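PDB 3MOI: probable dehydrogenase from Bordetella bronchiseptica, which probably catalyses an NAD(P)-dependent oxidation or reduction, as a member of the GFO/IDH/MocA oxidoreductase family whose substrate is not established. Local coordinates for residues A[245-250]-A[298-303]. Sequence-based numbering, arbitrary orientation.
Sequences LAEGGR and PHFGVM
His299 and Glu247 meet where a type I beta turn, Ala246 to Gly249, lies against the chain leading into strand 302-307 of the large mixed sheet that follows the Rossmann domain in this GFO/IDH/MocA-type fold. Two hydrogen bonds join the segments. The backbone N-H of His299 donates to Glu247 O at 2.9 Å, and the imidazole NE2 of His299 reaches Leu245 O at 3.0 Å, rising 48° above that carbonyl's plane. CG of His299 is set between the backbone N and the carbonyl carbon (chi1 79°). The ring lies next to the turn, and the CD2 edge of His299 comes within 3.3 Å of Ala246 O. That oxygen also accepts the turn's own bond from Gly249 N. Glu247 O also touches Pro298, whose CB lies 3.3 Å away.

Glu247 runs out extended beside Phe300, CG anti to the backbone N. Its carboxylate sits at the edge of the phenyl ring, Glu247 OE2 3.7 Å from Phe300 CE1, with the two planes 88° apart; OE1 is held by a salt bridge to Arg124. Farther out, His181 meets the Phe300 ring edge-to-face and His242 stacks on His299. The imidazole is gripped through both nitrogens: besides NE2 to Leu245 O, His299 ND1 donates to Gly301 O at 2.8 Å, with the acceptor almost exactly in the ring plane.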
ATOM      1  N   LEU A 245      -1.605  -3.671 -17.714  1.00 41.46           N
ATOM      2  CA  LEU A 245      -2.492  -4.830 -17.922  1.00 41.34           C
ATOM      3  C   LEU A 245      -3.821  -4.724 -17.178  1.00 41.06           C
ATOM      4  O   LEU A 245      -3.847  -4.413 -16.009  1.00 41.17           O
ATOM      5  CB  LEU A 245      -1.890  -6.090 -17.321  1.00 41.73           C
ATOM      6  CG  LEU A 245      -0.674  -6.819 -17.848  1.00 43.30           C
ATOM      7  CD1 LEU A 245      -0.915  -8.257 -17.455  1.00 41.55           C
ATOM      8  CD2 LEU A 245      -0.487  -6.662 -19.367  1.00 45.21           C
ATOM      9  N   ALA A 246      -4.933  -5.099 -17.805  1.00 41.52           N
ATOM     10  CA  ALA A 246      -6.166  -5.287 -17.028  1.00 40.63           C
ATOM     11  C   ALA A 246      -6.113  -6.553 -16.211  1.00 40.24           C
ATOM     12  O   ALA A 246      -5.304  -7.447 -16.440  1.00 38.75           O
ATOM     13  CB  ALA A 246      -7.411  -5.270 -17.893  1.00 40.04           C
ATOM     14  N   GLU A 247      -7.009  -6.556 -15.234  1.00 40.67           N
ATOM     15  CA  GLU A 247      -7.273  -7.637 -14.352  1.00 41.33           C
ATOM     16  C   GLU A 247      -7.255  -8.981 -15.075  1.00 42.06           C
ATOM     17  O   GLU A 247      -6.606  -9.915 -14.590  1.00 42.20           O
ATOM     18  CB  GLU A 247      -8.635  -7.393 -13.700  1.00 41.56           C
ATOM     19  CG  GLU A 247      -9.061  -8.478 -12.722  1.00 42.81           C
ATOM     20  CD  GLU A 247     -10.314  -8.120 -11.902  1.00 45.34           C
ATOM     21  OE1 GLU A 247     -10.995  -9.069 -11.443  1.00 46.66           O
ATOM     22  OE2 GLU A 247     -10.590  -6.919 -11.658  1.00 44.00           O
ATOM     23  N   GLY A 248      -7.951  -9.063 -16.220  1.00 42.38           N
ATOM     24  CA  GLY A 248      -8.061 -10.306 -16.999  1.00 42.88           C
ATOM     25  C   GLY A 248      -6.898 -10.637 -17.951  1.00 43.49           C
ATOM     26  O   GLY A 248      -6.962 -11.593 -18.717  1.00 42.55           O
ATOM     27  N   GLY A 249      -5.845  -9.834 -17.941  1.00 44.69           N
ATOM     28  CA  GLY A 249      -4.648 -10.146 -18.714  1.00 45.54           C
ATOM     29  C   GLY A 249      -4.493  -9.414 -20.024  1.00 46.45           C
ATOM     30  O   GLY A 249      -3.391  -9.358 -20.529  1.00 47.09           O
ATOM     31  N   ARG A 250      -5.569  -8.873 -20.600  1.00 47.81           N
ATOM     32  CA  ARG A 250      -5.460  -8.177 -21.899  1.00 48.69           C
ATOM     33  C   ARG A 250      -4.980  -6.761 -21.627  1.00 49.66           C
ATOM     34  O   ARG A 250      -5.297  -6.183 -20.598  1.00 50.36           O
ATOM     35  CB  ARG A 250      -6.789  -8.191 -22.660  1.00 48.69           C
ATOM     36  N   PRO A 298      -3.340 -12.819 -15.645  1.00 41.74           N
ATOM     37  CA  PRO A 298      -4.301 -12.039 -14.882  1.00 41.31           C
ATOM     38  C   PRO A 298      -3.746 -11.678 -13.529  1.00 40.08           C
ATOM     39  O   PRO A 298      -2.785 -12.308 -13.076  1.00 40.71           O
ATOM     40  CB  PRO A 298      -5.475 -13.010 -14.719  1.00 41.42           C
ATOM     41  CG  PRO A 298      -5.298 -13.952 -15.811  1.00 42.59           C
ATOM     42  CD  PRO A 298      -3.836 -14.169 -15.884  1.00 41.38           C
ATOM     43  N   HIS A 299      -4.356 -10.700 -12.879  1.00 38.78           N
ATOM     44  CA  HIS A 299      -3.782 -10.114 -11.625  1.00 38.12           C
ATOM     45  C   HIS A 299      -4.871  -9.343 -10.874  1.00 37.01           C
ATOM     46  O   HIS A 299      -5.910  -9.044 -11.446  1.00 36.85           O
ATOM     47  CB  HIS A 299      -2.614  -9.170 -11.951  1.00 37.18           C
ATOM     48  CG  HIS A 299      -3.047  -7.815 -12.418  1.00 37.85           C
ATOM     49  ND1 HIS A 299      -3.011  -6.702 -11.604  1.00 41.21           N
ATOM     50  CD2 HIS A 299      -3.516  -7.386 -13.616  1.00 38.33           C
ATOM     51  CE1 HIS A 299      -3.448  -5.650 -12.281  1.00 40.90           C
ATOM     52  NE2 HIS A 299      -3.746  -6.032 -13.509  1.00 38.78           N
ATOM     53  N   PHE A 300      -4.659  -9.003  -9.623  1.00 36.34           N
ATOM     54  CA  PHE A 300      -5.657  -8.166  -8.944  1.00 36.66           C
ATOM     55  C   PHE A 300      -4.972  -7.034  -8.194  1.00 36.42           C
ATOM     56  O   PHE A 300      -4.468  -7.200  -7.076  1.00 37.39           O
ATOM     57  CB  PHE A 300      -6.500  -9.024  -7.995  1.00 36.51           C
ATOM     58  CG  PHE A 300      -7.755  -8.364  -7.550  1.00 36.11           C
ATOM     59  CD1 PHE A 300      -8.796  -8.213  -8.419  1.00 34.18           C
ATOM     60  CD2 PHE A 300      -7.906  -7.941  -6.240  1.00 38.85           C
ATOM     61  CE1 PHE A 300      -9.983  -7.621  -8.037  1.00 36.84           C
ATOM     62  CE2 PHE A 300      -9.081  -7.324  -5.830  1.00 42.09           C
ATOM     63  CZ  PHE A 300     -10.139  -7.158  -6.752  1.00 42.06           C
ATOM     64  N   GLY A 301      -4.935  -5.876  -8.811  1.00 36.57           N
ATOM     65  CA  GLY A 301      -4.111  -4.773  -8.290  1.00 35.75           C
ATOM     66  C   GLY A 301      -2.683  -5.278  -8.228  1.00 34.92           C
ATOM     67  O   GLY A 301      -2.301  -6.227  -8.952  1.00 34.91           O
ATOM     68  N   VAL A 302      -1.911  -4.694  -7.330  1.00 33.72           N
ATOM     69  CA  VAL A 302      -0.577  -5.150  -7.124  1.00 33.45           C
ATOM     70  C   VAL A 302      -0.413  -5.798  -5.787  1.00 33.63           C
ATOM     71  O   VAL A 302      -1.110  -5.499  -4.859  1.00 34.53           O
ATOM     72  CB  VAL A 302       0.494  -4.048  -7.322  1.00 33.83           C
ATOM     73  CG1 VAL A 302      -0.034  -2.842  -8.190  1.00 32.11           C
ATOM     74  CG2 VAL A 302       1.144  -3.700  -6.044  1.00 33.04           C
ATOM     75  N   MET A 303       0.536  -6.709  -5.702  1.00 34.61           N
ATOM     76  CA  MET A 303       0.706  -7.529  -4.547  1.00 34.98           C
ATOM     77  C   MET A 303       2.198  -7.681  -4.328  1.00 34.94           C
ATOM     78  O   MET A 303       2.847  -8.359  -5.111  1.00 35.62           O
ATOM     79  CB  MET A 303       0.020  -8.879  -4.800  1.00 35.48           C
ATOM     80  CG  MET A 303      -1.566  -8.800  -4.779  1.00 37.69           C
ATOM     81  SD  MET A 303      -2.529 -10.373  -4.856  1.00 34.95           S
ATOM     82  CE  MET A 303      -1.237 -11.449  -4.514  1.00 32.13           C
TER